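Local coordinates for trehalose-6-phosphate phosphatase related protein (Thermoplasma acidophilum, PDB 1U02), which hydrolyses trehalose 6-phosphate to free trehalose and phosphate with the help of magnesium, the closing step of trehalose synthesis, at residues A[10-15]-A[213-218]; A[27-32]-A[54-59]; A[194-199]-A[207-212]; A[42-47]-A[61-66]; A[6-11]-A[22-27]. All blocks are in the same frame, centred on the assembly; numbering follows the deposited sequence.

The five contacts show how one metal-binding segment can be held from several directions. Contact 5 carries the magnesium ion and the probable nucleophile. Contact 1 continues the same loop onto helix 212-229, its centre about 7 Å from that of contact 5, and both reach one sodium ion. Contact 3, centred about 9 Å from contact 1, pairs the edge strand 207-209 of the central sheet with its neighbour 194-198. Contact 4 pairs two more strands of that sheet and joins contact 5 by the Arg47-Asp9 salt bridge, NE to OD2 2.7 Å. Contact 2, with its centre about 8 Å from that of contact 5, packs helix 26-38 against the segment that closes helix 49-55.

Contact 1: A[10-15]-A[213-218]. With NA (sodium ion), chain C.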
# COMPACT_ATOMS: atom_id res chain seq x y z
N GLY A 10 7.09 3.68 -2.74
CA GLY A 10 7.96 3.17 -3.79
C GLY A 10 7.43 3.45 -5.18
O GLY A 10 8.10 3.14 -6.17
N THR A 11 6.24 4.04 -5.26
CA THR A 11 5.63 4.35 -6.55
C THR A 11 5.46 5.86 -6.74
O THR A 11 5.91 6.42 -7.74
CB THR A 11 4.27 3.62 -6.69
OG1 THR A 11 4.50 2.21 -6.64
CG2 THR A 11 3.60 3.98 -8.01
N LEU A 12 4.82 6.51 -5.77
CA LEU A 12 4.62 7.96 -5.83
C LEU A 12 5.62 8.66 -4.91
O LEU A 12 5.95 9.83 -5.11
CB LEU A 12 3.19 8.33 -5.41
CG LEU A 12 2.07 7.73 -6.28
CD1 LEU A 12 0.71 8.21 -5.78
CD2 LEU A 12 2.28 8.13 -7.74
N VAL A 13 6.09 7.94 -3.90
CA VAL A 13 7.08 8.46 -2.96
C VAL A 13 8.15 7.38 -2.84
O VAL A 13 7.88 6.21 -3.12
CB VAL A 13 6.47 8.75 -1.56
CG1 VAL A 13 5.42 9.84 -1.66
CG2 VAL A 13 5.86 7.48 -0.99
N PRO A 14 9.37 7.76 -2.44
CA PRO A 14 10.42 6.75 -2.31
C PRO A 14 10.27 5.91 -1.04
O PRO A 14 9.58 6.30 -0.10
CB PRO A 14 11.69 7.60 -2.27
CG PRO A 14 11.24 8.81 -1.51
CD PRO A 14 9.88 9.11 -2.12
N ILE A 15 10.91 4.75 -1.04
CA ILE A 15 10.90 3.87 0.11
C ILE A 15 11.97 4.47 1.00
O ILE A 15 13.08 4.73 0.53
CB ILE A 15 11.30 2.44 -0.27
CG1 ILE A 15 10.28 1.85 -1.25
CG2 ILE A 15 11.40 1.57 0.98
CD1 ILE A 15 8.90 1.70 -0.64
N ILE A 213 10.31 9.25 -9.24
CA ILE A 213 10.51 10.51 -9.94
C ILE A 213 10.03 10.38 -11.39
O ILE A 213 9.29 11.24 -11.89
CB ILE A 213 11.99 10.91 -9.92
CG1 ILE A 213 12.43 11.15 -8.48
CG2 ILE A 213 12.22 12.16 -10.78
CD1 ILE A 213 13.92 11.31 -8.30
N GLU A 214 10.42 9.30 -12.06
CA GLU A 214 10.00 9.08 -13.45
C GLU A 214 8.49 8.81 -13.46
O GLU A 214 7.77 9.26 -14.37
CB GLU A 214 10.75 7.90 -14.06
CG GLU A 214 10.75 7.91 -15.59
CD GLU A 214 11.40 6.66 -16.19
OE1 GLU A 214 12.37 6.15 -15.61
OE2 GLU A 214 10.94 6.21 -17.27
N MSE A 215 8.01 8.08 -12.46
CA MSE A 215 6.59 7.77 -12.37
C MSE A 215 5.79 9.08 -12.31
O MSE A 215 4.77 9.23 -12.98
CB MSE A 215 6.30 6.94 -11.13
CG MSE A 215 4.85 6.52 -10.97
SE MSE A 215 4.25 5.27 -12.35
CE MSE A 215 2.93 6.38 -13.17
N ARG A 216 6.26 10.02 -11.50
CA ARG A 216 5.57 11.30 -11.36
C ARG A 216 5.58 12.04 -12.70
O ARG A 216 4.61 12.72 -13.05
CB ARG A 216 6.26 12.17 -10.31
CG ARG A 216 6.08 11.68 -8.89
CD ARG A 216 6.58 12.71 -7.90
NE ARG A 216 6.45 12.25 -6.52
CZ ARG A 216 6.77 12.99 -5.46
NH1 ARG A 216 7.24 14.22 -5.64
NH2 ARG A 216 6.62 12.51 -4.23
N LYS A 217 6.67 11.90 -13.44
CA LYS A 217 6.82 12.57 -14.72
C LYS A 217 5.80 12.04 -15.72
O LYS A 217 5.25 12.80 -16.52
CB LYS A 217 8.24 12.35 -15.26
CG LYS A 217 8.62 13.29 -16.38
CD LYS A 217 10.08 13.11 -16.78
CE LYS A 217 10.50 14.16 -17.79
NZ LYS A 217 11.94 14.04 -18.15
N ILE A 218 5.54 10.74 -15.68
CA ILE A 218 4.56 10.13 -16.57
C ILE A 218 3.17 10.66 -16.24
O ILE A 218 2.38 10.98 -17.14
CB ILE A 218 4.58 8.59 -16.45
CG1 ILE A 218 5.82 8.03 -17.17
CG2 ILE A 218 3.31 7.99 -17.04
CD1 ILE A 218 5.83 8.31 -18.67
NA NA C . 7.66 5.36 1.85
O HOH W 1 9.16 3.71 3.05
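Thr11 and Leu12 pass the flank of helix 212-229 without regular structure of their own, the CA of Leu12 lying 6.5 Å from the CA of Arg216. They belong to the loop after strand 3-7, part of a segment whose Asp7, Asp9 and Thr11 fit the DxDx(T/V) pattern of HAD phosphatases, here tied to the chain's last helix. A single carbonyl bears the polar load. Arg216 grips Leu12 O side-on with two nitrogens: NE stands 2.8 Å from it, in the carbonyl plane, and NH2 at 2.9 Å is tilted somewhat out of that plane. Because both N-H groups converge on one oxygen, each bond is bent, with angles at hydrogen of 146° and 141°. Arg216 reaches this far because its chain is extended from CG to NE. The third nitrogen, NH1, turns to a salt bridge with Asp25, so all three guanidinium nitrogens have an acceptor. At the group's edge, near its plane, the CG1 methyl of Val13 lies 3.9 Å from NH2. One residue earlier on the helix the selenomethionine Met215 lies alongside Thr11, the two side chains pointing the same way. Its CG comes within 3.4 Å of Thr11 O, a buried carbonyl for which the model offers no hydrogen-bonding partner. Pro14 turns its O to the sodium ion at 2.9 Å, and water 1 coordinates the same ion at 2.5 Å.

Contact 2: A[27-32]-A[54-59]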
# COMPACT_ATOMS: atom_id res chain seq x y z
N GLY A 27 4.99 18.98 -4.61
CA GLY A 27 5.01 18.51 -5.99
C GLY A 27 4.01 17.40 -6.25
O GLY A 27 3.27 17.42 -7.24
N LEU A 28 3.98 16.42 -5.35
CA LEU A 28 3.06 15.30 -5.49
C LEU A 28 1.62 15.77 -5.27
O LEU A 28 0.71 15.31 -5.97
CB LEU A 28 3.41 14.18 -4.49
CG LEU A 28 2.53 12.93 -4.55
CD1 LEU A 28 2.48 12.39 -5.97
CD2 LEU A 28 3.05 11.87 -3.58
N LEU A 29 1.43 16.67 -4.32
CA LEU A 29 0.09 17.19 -4.04
C LEU A 29 -0.49 17.85 -5.29
O LEU A 29 -1.66 17.65 -5.62
CB LEU A 29 0.13 18.18 -2.87
CG LEU A 29 0.42 17.56 -1.50
CD1 LEU A 29 0.67 18.63 -0.45
CD2 LEU A 29 -0.77 16.69 -1.10
N SER A 30 0.33 18.63 -5.99
CA SER A 30 -0.12 19.31 -7.21
C SER A 30 -0.45 18.31 -8.32
O SER A 30 -1.50 18.40 -8.96
CB SER A 30 0.97 20.28 -7.68
OG SER A 30 0.69 20.82 -8.96
N LEU A 31 0.45 17.35 -8.53
CA LEU A 31 0.27 16.32 -9.56
C LEU A 31 -1.01 15.51 -9.39
O LEU A 31 -1.77 15.33 -10.34
CB LEU A 31 1.45 15.35 -9.55
CG LEU A 31 2.72 15.75 -10.30
CD1 LEU A 31 3.81 14.75 -9.99
CD2 LEU A 31 2.44 15.80 -11.80
N ILE A 32 -1.24 15.01 -8.18
CA ILE A 32 -2.42 14.20 -7.92
C ILE A 32 -3.67 15.07 -7.91
O ILE A 32 -4.73 14.65 -8.37
CB ILE A 32 -2.28 13.43 -6.58
CG1 ILE A 32 -1.07 12.49 -6.65
CG2 ILE A 32 -3.53 12.62 -6.30
CD1 ILE A 32 -1.16 11.47 -7.78
N ARG A 54 -3.71 11.47 5.85
CA ARG A 54 -2.85 12.55 6.32
C ARG A 54 -1.64 12.74 5.40
O ARG A 54 -1.17 13.86 5.23
CB ARG A 54 -2.41 12.33 7.78
CG ARG A 54 -1.59 11.09 8.07
CD ARG A 54 -1.24 11.07 9.57
NE ARG A 54 -0.38 9.95 9.94
CZ ARG A 54 -0.82 8.80 10.44
NH1 ARG A 54 -2.12 8.61 10.63
NH2 ARG A 54 0.04 7.84 10.75
N PHE A 55 -1.15 11.65 4.80
CA PHE A 55 -0.02 11.76 3.88
C PHE A 55 -0.39 12.54 2.63
O PHE A 55 0.38 13.37 2.15
CB PHE A 55 0.46 10.38 3.39
CG PHE A 55 1.24 9.58 4.40
CD1 PHE A 55 1.91 10.20 5.46
CD2 PHE A 55 1.35 8.20 4.26
CE1 PHE A 55 2.69 9.45 6.35
CE2 PHE A 55 2.12 7.44 5.14
CZ PHE A 55 2.79 8.06 6.18
N LEU A 56 -1.57 12.25 2.10
CA LEU A 56 -2.08 12.85 0.87
C LEU A 56 -3.51 13.35 1.10
O LEU A 56 -4.46 12.73 0.63
CB LEU A 56 -2.09 11.77 -0.22
CG LEU A 56 -2.30 12.11 -1.69
CD1 LEU A 56 -1.06 12.81 -2.21
CD2 LEU A 56 -2.56 10.82 -2.48
N PRO A 57 -3.67 14.48 1.80
CA PRO A 57 -5.00 15.03 2.09
C PRO A 57 -5.77 15.62 0.91
O PRO A 57 -6.18 16.79 0.94
CB PRO A 57 -4.72 16.05 3.19
CG PRO A 57 -3.37 16.59 2.81
CD PRO A 57 -2.60 15.37 2.30
N LEU A 58 -6.00 14.79 -0.11
CA LEU A 58 -6.72 15.22 -1.30
C LEU A 58 -8.01 14.43 -1.44
O LEU A 58 -8.19 13.38 -0.81
CB LEU A 58 -5.87 14.98 -2.56
CG LEU A 58 -4.52 15.68 -2.64
CD1 LEU A 58 -3.78 15.19 -3.88
CD2 LEU A 58 -4.72 17.18 -2.69
N ASP A 59 -8.91 14.94 -2.27
CA ASP A 59 -10.18 14.29 -2.51
C ASP A 59 -10.02 13.19 -3.55
O ASP A 59 -10.25 13.41 -4.75
CB ASP A 59 -11.21 15.33 -2.99
CG ASP A 59 -12.54 14.71 -3.35
OD1 ASP A 59 -13.05 13.88 -2.56
OD2 ASP A 59 -13.10 15.06 -4.41
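Leu29 and Ile32 of helix 26-38 meet Leu56, Pro57 and Leu58 where the chain leaves helix 49-55, so the contact joins two successive helical connections of the Rossmann-like HAD core. No hydrogen bond crosses it; the join is aliphatic throughout. On the loop side, Leu56 is the first residue to abandon helical backbone angles, and Pro57 then forms the centre of an inverse gamma turn, closed by Leu58 N on Leu56 O at 2.7 Å. This tight turn presents Leu56 and Leu58 to the helix together. Leu29 answers with one methyl: its CD2 meets Leu56 CD1 at 4.0 Å, touches Pro57 CD at 4.1 Å and approaches Leu58 CG at 4.2 Å, with Leu28 CG adding a looser contact to Leu56 CD1. Leu29 and Leu56 slide past each other in opposite directions, whereas Leu29 and the proline ring cross at about a right angle. Leu58 points toward the helix. Its CD1 reaches Ile32, lying 3.5 Å from CG2, and the two side chains again cross at about a right angle. Ile32 holds CG2 anti to its backbone N (CG1 has chi1 -61°), which is the branch that receives this methyl. The same CD1 also rests 3.7 Å from Leu29 O, so that one methyl touches residues three apart on the helix. Around the contact, Leu56 continues inward onto Ile43 of strand 40-44, Ile32 onto Leu6 of strand 3-7, and Leu28 and Leu31 onto Arg216 of helix 212-229.

Contact 3: A[194-199]-A[207-212]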
# COMPACT_ATOMS: atom_id res chain seq x y z
N LEU A 194 -3.34 -1.08 -18.55
CA LEU A 194 -2.05 -0.46 -18.84
C LEU A 194 -1.25 -0.54 -17.55
O LEU A 194 -1.32 0.34 -16.69
CB LEU A 194 -2.24 1.00 -19.26
CG LEU A 194 -1.08 1.67 -20.01
CD1 LEU A 194 -1.50 3.05 -20.49
CD2 LEU A 194 0.15 1.77 -19.12
N THR A 195 -0.49 -1.63 -17.42
CA THR A 195 0.32 -1.88 -16.23
C THR A 195 1.67 -1.17 -16.29
O THR A 195 2.38 -1.24 -17.30
CB THR A 195 0.52 -3.39 -16.05
OG1 THR A 195 0.95 -3.96 -17.30
CG2 THR A 195 -0.79 -4.05 -15.62
N ILE A 196 2.04 -0.51 -15.20
CA ILE A 196 3.29 0.23 -15.13
C ILE A 196 4.13 -0.21 -13.92
O ILE A 196 3.70 -0.07 -12.77
CB ILE A 196 3.03 1.75 -15.01
CG1 ILE A 196 2.18 2.24 -16.18
CG2 ILE A 196 4.35 2.50 -14.94
CD1 ILE A 196 1.76 3.69 -16.06
N LYS A 197 5.32 -0.73 -14.19
CA LYS A 197 6.21 -1.17 -13.11
C LYS A 197 7.19 -0.06 -12.77
O LYS A 197 7.76 0.57 -13.66
CB LYS A 197 6.97 -2.42 -13.55
CG LYS A 197 8.05 -2.90 -12.57
CD LYS A 197 7.45 -3.52 -11.31
CE LYS A 197 8.51 -4.25 -10.49
NZ LYS A 197 9.65 -3.37 -10.13
N VAL A 198 7.39 0.18 -11.48
CA VAL A 198 8.33 1.19 -11.04
C VAL A 198 9.50 0.48 -10.36
O VAL A 198 9.28 -0.36 -9.49
CB VAL A 198 7.71 2.16 -10.00
CG1 VAL A 198 8.73 3.20 -9.58
CG2 VAL A 198 6.47 2.83 -10.59
N GLY A 199 10.72 0.80 -10.78
CA GLY A 199 11.88 0.19 -10.16
C GLY A 199 12.49 -0.99 -10.89
O GLY A 199 11.92 -1.52 -11.84
N PHE A 207 4.45 -1.23 -19.31
CA PHE A 207 5.36 -0.09 -19.33
C PHE A 207 6.24 -0.16 -18.08
O PHE A 207 5.81 -0.65 -17.03
CB PHE A 207 4.56 1.21 -19.33
CG PHE A 207 5.36 2.42 -19.72
CD1 PHE A 207 5.90 2.53 -21.00
CD2 PHE A 207 5.55 3.46 -18.82
CE1 PHE A 207 6.62 3.68 -21.38
CE2 PHE A 207 6.27 4.61 -19.18
CZ PHE A 207 6.80 4.72 -20.46
N HIS A 208 7.46 0.34 -18.19
CA HIS A 208 8.37 0.29 -17.05
C HIS A 208 9.11 1.60 -16.83
O HIS A 208 9.65 2.17 -17.78
CB HIS A 208 9.38 -0.85 -17.25
CG HIS A 208 10.33 -1.03 -16.11
ND1 HIS A 208 11.25 -0.08 -15.75
CD2 HIS A 208 10.49 -2.06 -15.24
CE1 HIS A 208 11.94 -0.51 -14.70
NE2 HIS A 208 11.49 -1.71 -14.38
N VAL A 209 9.13 2.08 -15.59
CA VAL A 209 9.84 3.32 -15.24
C VAL A 209 10.88 3.03 -14.15
O VAL A 209 10.76 2.05 -13.40
CB VAL A 209 8.87 4.43 -14.77
CG1 VAL A 209 8.02 4.89 -15.95
CG2 VAL A 209 7.99 3.94 -13.63
N ALA A 210 11.90 3.88 -14.06
CA ALA A 210 13.00 3.69 -13.11
C ALA A 210 12.69 3.90 -11.63
O ALA A 210 13.09 3.09 -10.79
CB ALA A 210 14.17 4.57 -13.51
N ASP A 211 12.01 5.00 -11.30
CA ASP A 211 11.69 5.30 -9.90
C ASP A 211 10.44 6.16 -9.78
O ASP A 211 9.75 6.40 -10.77
CB ASP A 211 12.87 6.02 -9.23
CG ASP A 211 13.37 7.20 -10.03
OD1 ASP A 211 12.59 7.76 -10.83
OD2 ASP A 211 14.54 7.59 -9.86
N TYR A 212 10.16 6.62 -8.56
CA TYR A 212 8.98 7.43 -8.31
C TYR A 212 9.08 8.77 -9.04
O TYR A 212 8.07 9.35 -9.42
CB TYR A 212 8.80 7.66 -6.80
CG TYR A 212 9.74 8.67 -6.21
CD1 TYR A 212 9.35 10.00 -6.06
CD2 TYR A 212 11.03 8.32 -5.83
CE1 TYR A 212 10.21 10.95 -5.53
CE2 TYR A 212 11.90 9.26 -5.31
CZ TYR A 212 11.49 10.57 -5.16
OH TYR A 212 12.34 11.52 -4.64
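His208 holds CG anti to its backbone N (chi1 -177°) and Lys197 does the same (chi1 174°), which sets the two side chains side by side on one face of the sheet, pointing the same way. Lys197 CG then lies 3.7 Å from His208 CD2. Lys197 O stands over one face of the imidazole toward its rim, while Gly199 O sits at the ring's edge, where NE2 makes a weak, strongly bent hydrogen bond of 2.6 Å. The bent lysine chain returns NZ to its own strand, to Val198 O at 3.1 Å. On the other face Ile196, Phe207, Val198 and Val209 interlock, Val198 CG2 meeting Val209 CG2 at 3.6 Å. Val198 CG1 continues past the strand end to Asp211 C at 3.4 Å. The backbones are joined by four hydrogen bonds; the straightest, Val209 N to Lys197 O, measures 2.8 Å. Helix 212-229 packs on this apolar face, Met215 on Ile196 and Val198 and Ile218 on Phe207, and Asp211 caps its start through the N of Glu214. Parallel pairing of this kind belongs to the Rossmann-like core of HAD phosphatases, here at one edge of the sheet, strand 207-209.

Contact 4: A[42-47]-A[61-66]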
# COMPACT_ATOMS: atom_id res chain seq x y z
N TYR A 42 -7.49 6.31 -7.84
CA TYR A 42 -7.46 5.47 -6.65
C TYR A 42 -6.04 5.25 -6.17
O TYR A 42 -5.15 4.93 -6.97
CB TYR A 42 -8.05 4.09 -6.95
CG TYR A 42 -9.55 4.02 -7.03
CD1 TYR A 42 -10.31 3.60 -5.94
CD2 TYR A 42 -10.21 4.33 -8.22
CE1 TYR A 42 -11.69 3.49 -6.03
CE2 TYR A 42 -11.60 4.23 -8.31
CZ TYR A 42 -12.33 3.81 -7.21
OH TYR A 42 -13.70 3.68 -7.30
N ILE A 43 -5.81 5.43 -4.88
CA ILE A 43 -4.51 5.14 -4.30
C ILE A 43 -4.72 3.71 -3.80
O ILE A 43 -5.70 3.45 -3.11
CB ILE A 43 -4.17 6.04 -3.09
CG1 ILE A 43 -3.99 7.49 -3.53
CG2 ILE A 43 -2.89 5.53 -2.42
CD1 ILE A 43 -2.88 7.70 -4.54
N VAL A 44 -3.83 2.79 -4.17
CA VAL A 44 -3.95 1.40 -3.72
C VAL A 44 -2.72 1.12 -2.89
O VAL A 44 -1.60 1.16 -3.40
CB VAL A 44 -4.03 0.43 -4.91
CG1 VAL A 44 -4.22 -0.99 -4.41
CG2 VAL A 44 -5.18 0.84 -5.83
N THR A 45 -2.91 0.79 -1.62
CA THR A 45 -1.78 0.62 -0.73
C THR A 45 -2.03 -0.38 0.39
O THR A 45 -3.15 -0.85 0.59
CB THR A 45 -1.48 1.99 -0.10
OG1 THR A 45 -0.44 1.89 0.88
CG2 THR A 45 -2.75 2.54 0.56
N GLY A 46 -0.97 -0.70 1.12
CA GLY A 46 -1.08 -1.60 2.25
C GLY A 46 -1.27 -0.73 3.49
O GLY A 46 -1.55 -1.23 4.59
N ARG A 47 -1.10 0.57 3.31
CA ARG A 47 -1.26 1.55 4.39
C ARG A 47 -2.74 1.63 4.76
O ARG A 47 -3.60 1.13 4.04
CB ARG A 47 -0.82 2.94 3.93
CG ARG A 47 0.63 3.07 3.50
CD ARG A 47 1.55 3.36 4.68
NE ARG A 47 2.86 3.79 4.20
CZ ARG A 47 3.79 4.36 4.96
NH1 ARG A 47 3.57 4.57 6.25
NH2 ARG A 47 4.95 4.72 4.41
N ASN A 61 -10.15 8.56 -4.03
CA ASN A 61 -10.57 7.29 -3.46
C ASN A 61 -9.35 6.45 -3.11
O ASN A 61 -8.26 6.68 -3.63
CB ASN A 61 -11.47 6.53 -4.44
CG ASN A 61 -12.82 7.20 -4.62
OD1 ASN A 61 -13.41 7.70 -3.67
ND2 ASN A 61 -13.33 7.19 -5.85
N MSE A 62 -9.54 5.46 -2.25
CA MSE A 62 -8.42 4.62 -1.88
C MSE A 62 -8.81 3.21 -1.48
O MSE A 62 -9.88 2.98 -0.91
CB MSE A 62 -7.62 5.29 -0.76
CG MSE A 62 -8.43 5.66 0.47
SE MSE A 62 -7.44 6.72 1.78
CE MSE A 62 -7.59 8.45 0.96
N ILE A 63 -7.94 2.28 -1.82
CA ILE A 63 -8.09 0.88 -1.48
C ILE A 63 -6.92 0.68 -0.52
O ILE A 63 -5.76 0.72 -0.94
CB ILE A 63 -7.94 -0.03 -2.72
CG1 ILE A 63 -9.10 0.22 -3.70
CG2 ILE A 63 -7.93 -1.50 -2.31
CD1 ILE A 63 -8.96 -0.51 -5.03
N CYS A 64 -7.22 0.49 0.76
CA CYS A 64 -6.17 0.33 1.78
C CYS A 64 -6.04 -1.09 2.32
O CYS A 64 -6.89 -1.94 2.06
CB CYS A 64 -6.43 1.29 2.93
SG CYS A 64 -6.47 3.03 2.41
N TYR A 65 -4.96 -1.33 3.07
CA TYR A 65 -4.70 -2.65 3.64
C TYR A 65 -4.74 -3.73 2.56
O TYR A 65 -5.24 -4.84 2.79
CB TYR A 65 -5.74 -3.00 4.72
CG TYR A 65 -5.79 -2.09 5.92
CD1 TYR A 65 -4.71 -2.00 6.80
CD2 TYR A 65 -6.93 -1.35 6.22
CE1 TYR A 65 -4.77 -1.21 7.95
CE2 TYR A 65 -7.01 -0.55 7.37
CZ TYR A 65 -5.92 -0.50 8.23
OH TYR A 65 -6.01 0.25 9.38
N HIS A 66 -4.24 -3.40 1.37
CA HIS A 66 -4.22 -4.34 0.26
C HIS A 66 -5.63 -4.81 -0.11
O HIS A 66 -5.79 -5.87 -0.73
CB HIS A 66 -3.33 -5.55 0.59
CG HIS A 66 -1.87 -5.23 0.62
ND1 HIS A 66 -1.11 -5.11 -0.52
CD2 HIS A 66 -1.03 -4.98 1.66
CE1 HIS A 66 0.14 -4.80 -0.19
NE2 HIS A 66 0.21 -4.71 1.13
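Ile63 N donates to Ile43 O at 2.8 Å and Thr45 N to Ile63 O at 2.9 Å, the alternating bonds of two parallel strands that flank helix 49-55 in a beta-alpha-beta unit of the HAD core. Ile43 N completes the strand pairing on Asn61 O. Past the strand ends the chains stay joined: His66 N reaches Thr45 O at 2.9 Å, and Tyr65 N bonds to Arg47 O. Thr45 OG1, anti to its own backbone N, accepts from Arg47 N at 2.8 Å, an ST turn that shapes the loop from which the arginine reaches Asp9 in a salt bridge. Outside this network, Asn61 CB sits over one face of the Tyr42 ring, toward its rim, 3.8 Å from the centroid in a CH-pi contact. Tyr42 CD1 also lies 4.2 Å from Ile63 CG1, and Val44 and Ile63 run alongside each other on the same face. An alanine in place of Tyr42 would probably open a gap next to Asn61 CB and Ile63 CG1. At the loop end the imidazole of His66 lies with one face over Gly46, its CD2 3.4 Å from the glycine CA; a CB on that glycine would fall about 2.5 Å from His66 NE2.

Contact 5: A[6-11]-A[22-27]; sequences LDYDGT and SYADAG. With MG (magnesium ion), chain B; NA (sodium ion), chain C.
Tyr8 and Ser22 meet through a hydrogen bond, and Asp9 and Ser22 through a shared sodium ion, at the end of strand 3-7, where the loop closes back before helix 26-38. Tyr8 swings its ring toward the second segment with CG anti to the backbone N (chi1 -168°). Its OH donates to Ser22 O at 2.7 Å, the acceptor lying at the ring's edge in its plane, and Ala24 CB lies 3.8 Å from Tyr8 OH. A phenylalanine in place of Tyr8 would keep the ring but would probably leave Ser22 O without this donor. The sodium ion bridges side chains whose oxygens are not bonded to each other: Asp9 OD1 and Ser22 OG each bind it at 2.7 Å, while Asp9 OD2 is held in a salt bridge by Arg47. Asp9 has a further role, since its backbone O coordinates magnesium at 2.0 Å beside Asp7 OD2 at 2.1 Å. Asp179 and three waters complete that shell. Asp7, the probable nucleophile, is steadied by Thr11 OG1, which donates to the anti lone pair of OD2 at 2.7 Å, and Asp7 OD1 forms a salt bridge with Lys161. Around the site, Leu6 bonds through its backbone to strand 40-44 and packs on Ile32 of helix 26-38, while the backbones of Ala24 and Phe55 are hydrogen-bonded at the end of helix 49-55.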
# COMPACT_ATOMS: atom_id res chain seq x y z
N LEU A 6 -3.00 3.81 -8.38
CA LEU A 6 -1.59 4.05 -8.07
C LEU A 6 -1.17 3.58 -6.69
O LEU A 6 -1.80 3.93 -5.69
CB LEU A 6 -1.30 5.55 -8.16
CG LEU A 6 -1.70 6.28 -9.45
CD1 LEU A 6 -1.66 7.79 -9.23
CD2 LEU A 6 -0.76 5.86 -10.57
N ASP A 7 -0.11 2.78 -6.64
CA ASP A 7 0.44 2.33 -5.37
C ASP A 7 1.09 3.59 -4.80
O ASP A 7 1.39 4.53 -5.54
CB ASP A 7 1.51 1.25 -5.61
CG ASP A 7 2.32 0.93 -4.37
OD1 ASP A 7 1.71 0.57 -3.33
OD2 ASP A 7 3.56 1.02 -4.42
N TYR A 8 1.31 3.63 -3.49
CA TYR A 8 1.91 4.81 -2.86
C TYR A 8 3.41 4.66 -2.60
O TYR A 8 4.24 5.26 -3.30
CB TYR A 8 1.19 5.12 -1.54
CG TYR A 8 1.54 6.47 -0.95
CD1 TYR A 8 1.13 7.65 -1.58
CD2 TYR A 8 2.29 6.57 0.21
CE1 TYR A 8 1.47 8.90 -1.06
CE2 TYR A 8 2.64 7.82 0.75
CZ TYR A 8 2.22 8.98 0.10
OH TYR A 8 2.56 10.22 0.61
N ASP A 9 3.77 3.85 -1.61
CA ASP A 9 5.18 3.66 -1.27
C ASP A 9 6.00 3.01 -2.38
O ASP A 9 5.64 1.95 -2.89
CB ASP A 9 5.31 2.85 0.01
CG ASP A 9 4.65 3.53 1.18
OD1 ASP A 9 5.12 4.63 1.56
OD2 ASP A 9 3.66 2.99 1.71
N GLY A 10 7.09 3.68 -2.74
CA GLY A 10 7.96 3.17 -3.79
C GLY A 10 7.43 3.45 -5.18
O GLY A 10 8.10 3.14 -6.17
N THR A 11 6.24 4.04 -5.26
CA THR A 11 5.63 4.35 -6.55
C THR A 11 5.46 5.86 -6.74
O THR A 11 5.91 6.42 -7.74
CB THR A 11 4.27 3.62 -6.69
OG1 THR A 11 4.50 2.21 -6.64
CG2 THR A 11 3.60 3.98 -8.01
N SER A 22 6.61 9.49 5.41
CA SER A 22 6.25 9.58 4.00
C SER A 22 5.08 10.46 3.56
O SER A 22 4.21 10.02 2.80
CB SER A 22 6.07 8.17 3.44
OG SER A 22 7.27 7.43 3.58
N TYR A 23 5.06 11.70 4.04
CA TYR A 23 4.02 12.64 3.66
C TYR A 23 4.32 13.14 2.25
O TYR A 23 5.48 13.27 1.87
CB TYR A 23 3.99 13.82 4.62
CG TYR A 23 3.35 13.47 5.94
CD1 TYR A 23 2.10 13.97 6.27
CD2 TYR A 23 3.99 12.63 6.85
CE1 TYR A 23 1.49 13.65 7.48
CE2 TYR A 23 3.39 12.30 8.06
CZ TYR A 23 2.14 12.81 8.36
OH TYR A 23 1.55 12.51 9.57
N ALA A 24 3.28 13.41 1.47
CA ALA A 24 3.45 13.88 0.10
C ALA A 24 3.96 15.32 0.10
O ALA A 24 3.45 16.16 0.85
CB ALA A 24 2.13 13.80 -0.65
N ASP A 25 4.96 15.61 -0.73
CA ASP A 25 5.47 16.98 -0.82
C ASP A 25 4.57 17.77 -1.76
O ASP A 25 3.70 17.20 -2.42
CB ASP A 25 6.93 17.01 -1.32
CG ASP A 25 7.12 16.31 -2.66
OD1 ASP A 25 6.17 16.26 -3.47
OD2 ASP A 25 8.24 15.83 -2.92
N ALA A 26 4.76 19.09 -1.80
CA ALA A 26 3.95 19.97 -2.65
C ALA A 26 3.88 19.49 -4.09
O ALA A 26 2.83 19.60 -4.73
CB ALA A 26 4.50 21.39 -2.59
N GLY A 27 4.99 18.98 -4.61
CA GLY A 27 5.01 18.51 -5.99
C GLY A 27 4.01 17.40 -6.25
O GLY A 27 3.27 17.42 -7.24
MG MG B . 4.92 0.05 -3.17
NA NA C . 7.66 5.36 1.85
O HOH W 2 3.81 0.24 -1.41
O HOH W 3 6.50 -0.73 -2.14
O HOH W 4 3.87 -1.78 -3.38
O HOH W 1 9.16 3.71 3.05